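Local coordinates for putative uncharacterized protein (Streptococcus mutans, PDB 3BGK), which probably catalyses the ADP-dependent dehydration of the S-form of NAD(P)HX, a damaged hydrated cofactor, thereby helping to restore NAD(P)H, at residues A[244-249]-A[293-298]. Residues are numbered along the deposited sequence; the frame is centred on the assembly and turned at random.
Sequences QATGGM and VLPTRI. With PO4 (phosphate ion), chain B.
The glycine-rich anion-binding turn of the ribokinase-like fold of the NnrD/CARKD family, here leading into helix 249-263, rests on the first turn of the C-terminal helix 295-310 through Pro-295, whose ring lies against the backbone of Gly-247 and Gly-248. Pro-295 CG comes within 3.3 Å of Gly-247 O and also touches Gly-248 C, while its CB sits against Gly-248 O. No hydrogen bond joins the two segments; they meet by van der Waals contacts. Thr-246 to Met-249 form a type II turn with Gly-248 at the N-cap of helix 249-263; its phi is positive, and a side chain there would collide with the carbonyl O of Gly-247. On its other side the turn holds a phosphate, probably from the crystallisation liquor, by a nearly straight bond of 2.7 Å from Gly-248 N to O1 (169°). The backbone N atoms of Gly-250 and Asp-251, together with His-186 NE2, also bind this ion; Gly-250 is predicted to bind AMP, and Asp-251 and His-186 are predicted to bind (6S)-NADPHX. The positive end of the helix dipole would favour an anion here. Thr-246 directs its methyl CG2 at Val-293 O and at CD of Pro-295, whereas OG1, anti to the backbone N (chi1 -177°), touches Leu-294 CD2 at 4.0 Å. Pro-295 also packs on Met-76 of helix 71-83, and Ile-298 on Ala-283 of helix 268-287, which sets the contact between these two helices. The selenomethionine at Met-249 leaves its backbone with CG anti to N, then bends at chi2 and chi3, bringing its end back toward helix 295-310. Its CE approaches Val-293 O, and its SE meets Ile-298 CD1 at 3.6 Å, the two side chains crossing at about a right angle.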
ATOM      1  N   GLN A 244       3.076   9.575 -22.115  1.00 13.83           N
ATOM      2  CA  GLN A 244       4.075   8.642 -21.619  1.00 13.81           C
ATOM      3  C   GLN A 244       5.312   9.342 -21.074  1.00 13.68           C
ATOM      4  O   GLN A 244       6.180   8.696 -20.474  1.00 13.84           O
ATOM      5  CB  GLN A 244       4.487   7.681 -22.726  1.00 13.84           C
ATOM      6  CG  GLN A 244       3.562   6.500 -22.880  1.00 14.47           C
ATOM      7  CD  GLN A 244       3.970   5.607 -24.020  1.00 15.03           C
ATOM      8  OE1 GLN A 244       4.542   4.536 -23.809  1.00 15.82           O
ATOM      9  NE2 GLN A 244       3.700   6.049 -25.241  1.00 14.70           N
ATOM     10  N   ALA A 245       5.400  10.653 -21.286  1.00 13.22           N
ATOM     11  CA  ALA A 245       6.589  11.413 -20.902  1.00 12.90           C
ATOM     12  C   ALA A 245       6.601  11.718 -19.402  1.00 12.59           C
ATOM     13  O   ALA A 245       6.588  12.885 -18.983  1.00 12.39           O
ATOM     14  CB  ALA A 245       6.688  12.687 -21.723  1.00 12.94           C
ATOM     15  N   THR A 246       6.626  10.653 -18.604  1.00 12.12           N
ATOM     16  CA  THR A 246       6.552  10.758 -17.150  1.00 11.86           C
ATOM     17  C   THR A 246       7.542   9.803 -16.494  1.00 11.63           C
ATOM     18  O   THR A 246       7.863   8.750 -17.055  1.00 11.72           O
ATOM     19  CB  THR A 246       5.103  10.531 -16.627  1.00 11.84           C
ATOM     20  OG1 THR A 246       5.061  10.722 -15.209  1.00 11.95           O
ATOM     21  CG2 THR A 246       4.600   9.136 -16.955  1.00 11.62           C
ATOM     22  N   GLY A 247       8.033  10.191 -15.318  1.00 11.33           N
ATOM     23  CA  GLY A 247       9.084   9.449 -14.620  1.00 11.11           C
ATOM     24  C   GLY A 247       8.699   8.006 -14.357  1.00 10.86           C
ATOM     25  O   GLY A 247       7.587   7.739 -13.904  1.00 10.99           O
ATOM     26  N   GLY A 248       9.614   7.089 -14.664  1.00 10.38           N
ATOM     27  CA  GLY A 248       9.404   5.664 -14.450  1.00 10.31           C
ATOM     28  C   GLY A 248       8.924   4.861 -15.648  1.00 10.36           C
ATOM     29  O   GLY A 248       8.770   3.640 -15.556  1.00 10.22           O
HETATM   30  N   MSE A 249       8.688   5.545 -16.766  1.00 10.39           N
HETATM   31  CA  MSE A 249       8.187   4.919 -17.991  1.00 10.52           C
HETATM   32  C   MSE A 249       9.166   3.888 -18.547  1.00 10.50           C
HETATM   33  O   MSE A 249       8.759   2.823 -19.003  1.00 10.49           O
HETATM   34  CB  MSE A 249       7.866   5.989 -19.047  1.00 10.47           C
HETATM   35  CG  MSE A 249       7.123   5.481 -20.293  1.00 10.68           C
HETATM   36 SE   MSE A 249       5.407   4.594 -19.937  1.00 12.56          SE
HETATM   37  CE  MSE A 249       4.548   5.996 -18.897  1.00 11.66           C
ATOM     38  N   VAL A 293      -0.239   9.084 -18.540  1.00 11.21           N
ATOM     39  CA  VAL A 293      -0.407   7.667 -18.211  1.00 11.03           C
ATOM     40  C   VAL A 293       0.763   7.242 -17.326  1.00 10.97           C
ATOM     41  O   VAL A 293       1.916   7.245 -17.756  1.00 10.47           O
ATOM     42  CB  VAL A 293      -0.534   6.768 -19.471  1.00 11.11           C
ATOM     43  CG1 VAL A 293      -0.621   5.288 -19.087  1.00 10.70           C
ATOM     44  CG2 VAL A 293      -1.748   7.163 -20.283  1.00 10.80           C
ATOM     45  N   LEU A 294       0.456   6.900 -16.079  1.00 11.14           N
ATOM     46  CA  LEU A 294       1.497   6.573 -15.108  1.00 11.31           C
ATOM     47  C   LEU A 294       2.002   5.142 -15.275  1.00 11.32           C
ATOM     48  O   LEU A 294       1.217   4.232 -15.552  1.00 11.15           O
ATOM     49  CB  LEU A 294       1.024   6.839 -13.667  1.00 11.16           C
ATOM     50  CG  LEU A 294       0.643   8.271 -13.269  1.00 11.17           C
ATOM     51  CD1 LEU A 294       0.284   8.334 -11.790  1.00 10.29           C
ATOM     52  CD2 LEU A 294       1.741   9.289 -13.608  1.00 10.73           C
ATOM     53  N   PRO A 295       3.319   4.946 -15.098  1.00 11.59           N
ATOM     54  CA  PRO A 295       3.974   3.643 -15.259  1.00 11.92           C
ATOM     55  C   PRO A 295       3.280   2.501 -14.493  1.00 12.40           C
ATOM     56  O   PRO A 295       3.089   1.418 -15.052  1.00 12.50           O
ATOM     57  CB  PRO A 295       5.378   3.896 -14.709  1.00 11.77           C
ATOM     58  CG  PRO A 295       5.604   5.357 -14.917  1.00 11.41           C
ATOM     59  CD  PRO A 295       4.277   6.001 -14.706  1.00 11.42           C
ATOM     60  N   THR A 296       2.887   2.740 -13.242  1.00 12.77           N
ATOM     61  CA  THR A 296       2.187   1.710 -12.454  1.00 13.20           C
ATOM     62  C   THR A 296       0.759   1.440 -12.933  1.00 13.62           C
ATOM     63  O   THR A 296       0.215   0.365 -12.657  1.00 13.76           O
ATOM     64  CB  THR A 296       2.129   2.040 -10.944  1.00 13.02           C
ATOM     65  OG1 THR A 296       1.471   3.300 -10.752  1.00 13.26           O
ATOM     66  CG2 THR A 296       3.525   2.081 -10.339  1.00 12.72           C
ATOM     67  N   ARG A 297       0.148   2.407 -13.620  1.00 14.02           N
ATOM     68  CA  ARG A 297      -1.194   2.211 -14.170  1.00 14.66           C
ATOM     69  C   ARG A 297      -1.138   1.280 -15.379  1.00 14.59           C
ATOM     70  O   ARG A 297      -2.082   0.530 -15.626  1.00 15.12           O
ATOM     71  CB  ARG A 297      -1.859   3.533 -14.584  1.00 15.11           C
ATOM     72  CG  ARG A 297      -1.859   4.653 -13.550  1.00 17.00           C
ATOM     73  CD  ARG A 297      -2.957   4.521 -12.511  1.00 19.64           C
ATOM     74  NE  ARG A 297      -2.934   5.653 -11.580  1.00 21.61           N
ATOM     75  CZ  ARG A 297      -2.180   5.723 -10.481  1.00 22.49           C
ATOM     76  NH1 ARG A 297      -2.235   6.801  -9.706  1.00 22.91           N
ATOM     77  NH2 ARG A 297      -1.374   4.719 -10.151  1.00 22.65           N
ATOM     78  N   ILE A 298      -0.039   1.351 -16.132  1.00 14.23           N
ATOM     79  CA  ILE A 298       0.197   0.470 -17.283  1.00 13.77           C
ATOM     80  C   ILE A 298       0.411  -0.980 -16.838  1.00 13.78           C
ATOM     81  O   ILE A 298      -0.122  -1.907 -17.447  1.00 13.54           O
ATOM     82  CB  ILE A 298       1.419   0.940 -18.098  1.00 13.59           C
ATOM     83  CG1 ILE A 298       1.086   2.220 -18.860  1.00 13.52           C
ATOM     84  CG2 ILE A 298       1.891  -0.139 -19.065  1.00 13.58           C
ATOM     85  CD1 ILE A 298       2.288   2.876 -19.522  1.00 13.48           C
TER
HETATM   86  P   PO4 B 278      12.368   6.736 -16.876  1.00 22.43           P
HETATM   87  O1  PO4 B 278      11.809   7.849 -16.015  1.00 21.71           O
HETATM   88  O2  PO4 B 278      13.837   7.021 -17.104  1.00 22.33           O
HETATM   89  O3  PO4 B 278      12.239   5.406 -16.166  1.00 22.37           O
HETATM   90  O4  PO4 B 278      11.631   6.667 -18.200  1.00 20.90           O